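Local coordinates for putative lipoprotein (PDB 4R7R) that is of unknown function but is probably a lipoprotein with an alpha-beta fold that may bind lipid, at residues N66-K71 with V82-G87. Numbering follows the deposited sequence.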
ATOM      1  N   ASN A  66      11.826  11.732   4.888  1.00113.85           N
ATOM      2  CA  ASN A  66      12.979  10.885   4.613  1.00118.93           C
ATOM      3  C   ASN A  66      12.662   9.393   4.499  1.00111.76           C
ATOM      4  O   ASN A  66      13.306   8.689   3.748  1.00114.82           O
ATOM      5  CB  ASN A  66      14.044  11.099   5.686  1.00123.06           C
ATOM      6  CG  ASN A  66      15.446  11.060   5.120  1.00130.52           C
ATOM      7  OD1 ASN A  66      16.010   9.989   4.907  1.00132.69           O
ATOM      8  ND2 ASN A  66      16.017  12.232   4.868  1.00136.03           N
ATOM      9  N   LYS A  67      11.664   8.903   5.223  1.00 93.69           N
ATOM     10  CA  LYS A  67      11.296   7.500   5.055  1.00 76.04           C
ATOM     11  C   LYS A  67       9.891   7.184   5.544  1.00 58.30           C
ATOM     12  O   LYS A  67       9.385   7.816   6.476  1.00 55.01           O
ATOM     13  CB  LYS A  67      12.313   6.587   5.760  1.00 69.53           C
ATOM     14  CG  LYS A  67      12.296   6.609   7.279  1.00 63.81           C
ATOM     15  CD  LYS A  67      13.448   5.773   7.822  1.00 63.21           C
ATOM     16  CE  LYS A  67      13.582   5.886   9.332  1.00 59.75           C
ATOM     17  NZ  LYS A  67      14.688   5.009   9.828  1.00 60.87           N
ATOM     18  N   PRO A  68       9.256   6.193   4.907  1.00 46.53           N
ATOM     19  CA  PRO A  68       7.966   5.691   5.369  1.00 40.62           C
ATOM     20  C   PRO A  68       8.024   5.237   6.816  1.00 35.65           C
ATOM     21  O   PRO A  68       9.105   5.043   7.378  1.00 38.44           O
ATOM     22  CB  PRO A  68       7.699   4.492   4.446  1.00 39.95           C
ATOM     23  CG  PRO A  68       9.046   4.115   3.920  1.00 42.19           C
ATOM     24  CD  PRO A  68       9.763   5.409   3.772  1.00 45.00           C
ATOM     25  N   LEU A  69       6.853   5.073   7.413  1.00 29.26           N
ATOM     26  CA  LEU A  69       6.752   4.445   8.706  1.00 25.82           C
ATOM     27  C   LEU A  69       6.897   2.933   8.519  1.00 26.09           C
ATOM     28  O   LEU A  69       7.608   2.250   9.264  1.00 28.35           O
ATOM     29  CB  LEU A  69       5.416   4.806   9.360  1.00 25.05           C
ATOM     30  CG  LEU A  69       5.254   6.312   9.613  1.00 26.26           C
ATOM     31  CD1 LEU A  69       3.917   6.600  10.265  1.00 26.60           C
ATOM     32  CD2 LEU A  69       6.407   6.893  10.453  1.00 24.18           C
ATOM     33  N   TYR A  70       6.225   2.425   7.494  1.00 32.74           N
ATOM     34  CA  TYR A  70       6.186   1.002   7.224  1.00 28.15           C
ATOM     35  C   TYR A  70       6.274   0.739   5.732  1.00 26.95           C
ATOM     36  O   TYR A  70       5.922   1.598   4.903  1.00 26.09           O
ATOM     37  CB  TYR A  70       4.893   0.364   7.740  1.00 26.20           C
ATOM     38  CG  TYR A  70       4.626   0.502   9.216  1.00 27.17           C
ATOM     39  CD1 TYR A  70       5.297  -0.297  10.146  1.00 26.99           C
ATOM     40  CD2 TYR A  70       3.676   1.401   9.682  1.00 28.99           C
ATOM     41  CE1 TYR A  70       5.039  -0.185  11.507  1.00 28.86           C
ATOM     42  CE2 TYR A  70       3.405   1.509  11.041  1.00 32.09           C
ATOM     43  CZ  TYR A  70       4.091   0.718  11.946  1.00 31.93           C
ATOM     44  OH  TYR A  70       3.826   0.843  13.286  1.00 35.25           O
ATOM     45  N   LYS A  71       6.681  -0.479   5.408  1.00 26.05           N
ATOM     46  CA  LYS A  71       6.751  -0.930   4.039  1.00 27.26           C
ATOM     47  C   LYS A  71       5.984  -2.243   3.930  1.00 25.52           C
ATOM     48  O   LYS A  71       6.231  -3.198   4.681  1.00 24.98           O
ATOM     49  CB  LYS A  71       8.209  -1.092   3.621  1.00 30.70           C
ATOM     50  CG  LYS A  71       8.519  -0.676   2.206  1.00 35.15           C
ATOM     51  CD  LYS A  71      10.037  -0.700   1.941  1.00 38.00           C
ATOM     52  CE  LYS A  71      10.329  -0.270   0.519  1.00 38.32           C
ATOM     53  NZ  LYS A  71      10.119   1.183   0.342  1.00 38.40           N
ATOM     54  N   VAL A  82       4.921  -2.841  -3.903  1.00 24.54           N
ATOM     55  CA  VAL A  82       5.333  -2.230  -2.663  1.00 24.17           C
ATOM     56  C   VAL A  82       4.357  -1.117  -2.323  1.00 24.48           C
ATOM     57  O   VAL A  82       3.954  -0.347  -3.191  1.00 24.57           O
ATOM     58  CB  VAL A  82       6.789  -1.681  -2.763  1.00 28.50           C
ATOM     59  CG1 VAL A  82       7.155  -0.893  -1.542  1.00 28.83           C
ATOM     60  CG2 VAL A  82       7.776  -2.822  -2.973  1.00 29.18           C
ATOM     61  N   ILE A  83       3.947  -1.055  -1.057  1.00 25.33           N
ATOM     62  CA  ILE A  83       3.219   0.105  -0.566  1.00 23.79           C
ATOM     63  C   ILE A  83       4.013   0.744   0.577  1.00 25.58           C
ATOM     64  O   ILE A  83       4.298   0.088   1.593  1.00 24.34           O
ATOM     65  CB  ILE A  83       1.806  -0.249  -0.066  1.00 23.01           C
ATOM     66  CG1 ILE A  83       1.054  -1.086  -1.097  1.00 22.62           C
ATOM     67  CG2 ILE A  83       1.020   1.024   0.266  1.00 23.19           C
ATOM     68  CD1 ILE A  83      -0.293  -1.579  -0.603  1.00 20.53           C
ATOM     69  N   ASP A  84       4.384   2.011   0.414  1.00 24.80           N
ATOM     70  CA  ASP A  84       5.066   2.713   1.489  1.00 25.84           C
ATOM     71  C   ASP A  84       4.023   3.443   2.338  1.00 26.42           C
ATOM     72  O   ASP A  84       3.161   4.135   1.795  1.00 27.87           O
ATOM     73  CB  ASP A  84       6.115   3.687   0.935  1.00 27.21           C
ATOM     74  CG  ASP A  84       7.308   2.972   0.290  1.00 30.60           C
ATOM     75  OD1 ASP A  84       7.630   1.837   0.717  1.00 32.05           O
ATOM     76  OD2 ASP A  84       7.938   3.546  -0.635  1.00 30.30           O
ATOM     77  N   ILE A  85       4.082   3.280   3.661  1.00 24.76           N
ATOM     78  CA  ILE A  85       3.118   3.937   4.543  1.00 25.72           C
ATOM     79  C   ILE A  85       3.706   5.171   5.249  1.00 27.24           C
ATOM     80  O   ILE A  85       4.665   5.059   6.023  1.00 29.58           O
ATOM     81  CB  ILE A  85       2.593   2.947   5.610  1.00 25.46           C
ATOM     82  CG1 ILE A  85       2.115   1.646   4.948  1.00 23.64           C
ATOM     83  CG2 ILE A  85       1.506   3.590   6.451  1.00 25.20           C
ATOM     84  CD1 ILE A  85       1.088   1.878   3.874  1.00 23.94           C
ATOM     85  N   TYR A  86       3.134   6.344   4.985  1.00 26.95           N
ATOM     86  CA  TYR A  86       3.547   7.578   5.669  1.00 28.26           C
ATOM     87  C   TYR A  86       2.495   8.076   6.660  1.00 32.72           C
ATOM     88  O   TYR A  86       1.494   7.398   6.930  1.00 33.91           O
ATOM     89  CB  TYR A  86       3.840   8.683   4.655  1.00 27.70           C
ATOM     90  CG  TYR A  86       4.915   8.301   3.678  1.00 26.73           C
ATOM     91  CD1 TYR A  86       6.247   8.636   3.908  1.00 25.37           C
ATOM     92  CD2 TYR A  86       4.604   7.571   2.546  1.00 26.56           C
ATOM     93  CE1 TYR A  86       7.233   8.275   3.029  1.00 25.64           C
ATOM     94  CE2 TYR A  86       5.578   7.204   1.657  1.00 27.32           C
ATOM     95  CZ  TYR A  86       6.893   7.557   1.900  1.00 26.53           C
ATOM     96  OH  TYR A  86       7.851   7.172   0.997  1.00 25.01           O
ATOM     97  N   GLY A  87       2.723   9.270   7.196  1.00 34.11           N
ATOM     98  CA  GLY A  87       1.771   9.883   8.104  1.00 35.90           C
ATOM     99  C   GLY A  87       0.556  10.424   7.375  1.00 34.62           C
ATOM    100  O   GLY A  87       0.538  10.465   6.148  1.00 35.86           O
TER
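Leu69 and Tyr70 both turn their backbone N-H groups to the carbonyl of Ile85. Leu69 N makes the short bond to Ile85 O (2.6 Å), whereas the one from Tyr70 N is long and weak. In return Ile85 N donates a bond to Tyr70 O (2.8 Å). Packing is tight beside this junction, where Pro68 lies over one face of the buried Tyr86 ring: its CA makes a CH-pi contact 4.0 Å from the ring centroid, and CD runs on toward the hydroxyl. On the same side, Lys71 and Asp84 lie side by side. Beyond CB the Lys71 chain is extended, chi2 and chi3 both anti, and a bend at chi4 (73°) brings NZ to the syn side of Asp84 OD1, forming a salt bridge (2.6 Å). Tyr94 OH is hydrogen-bonded to both NZ and Asp84 OD2, tying the buried carboxylate to strand 90-95. The looser part is the far end of the exposed Leu69 side chain, where CD1 stays 4.1 Å from Tyr86 C, and poorly ordered Lys67, whose amine turns to Met30 O. Two residues opposite one make this a classic beta bulge, where strand 70-75 enters its antiparallel hairpin with strand 80-85.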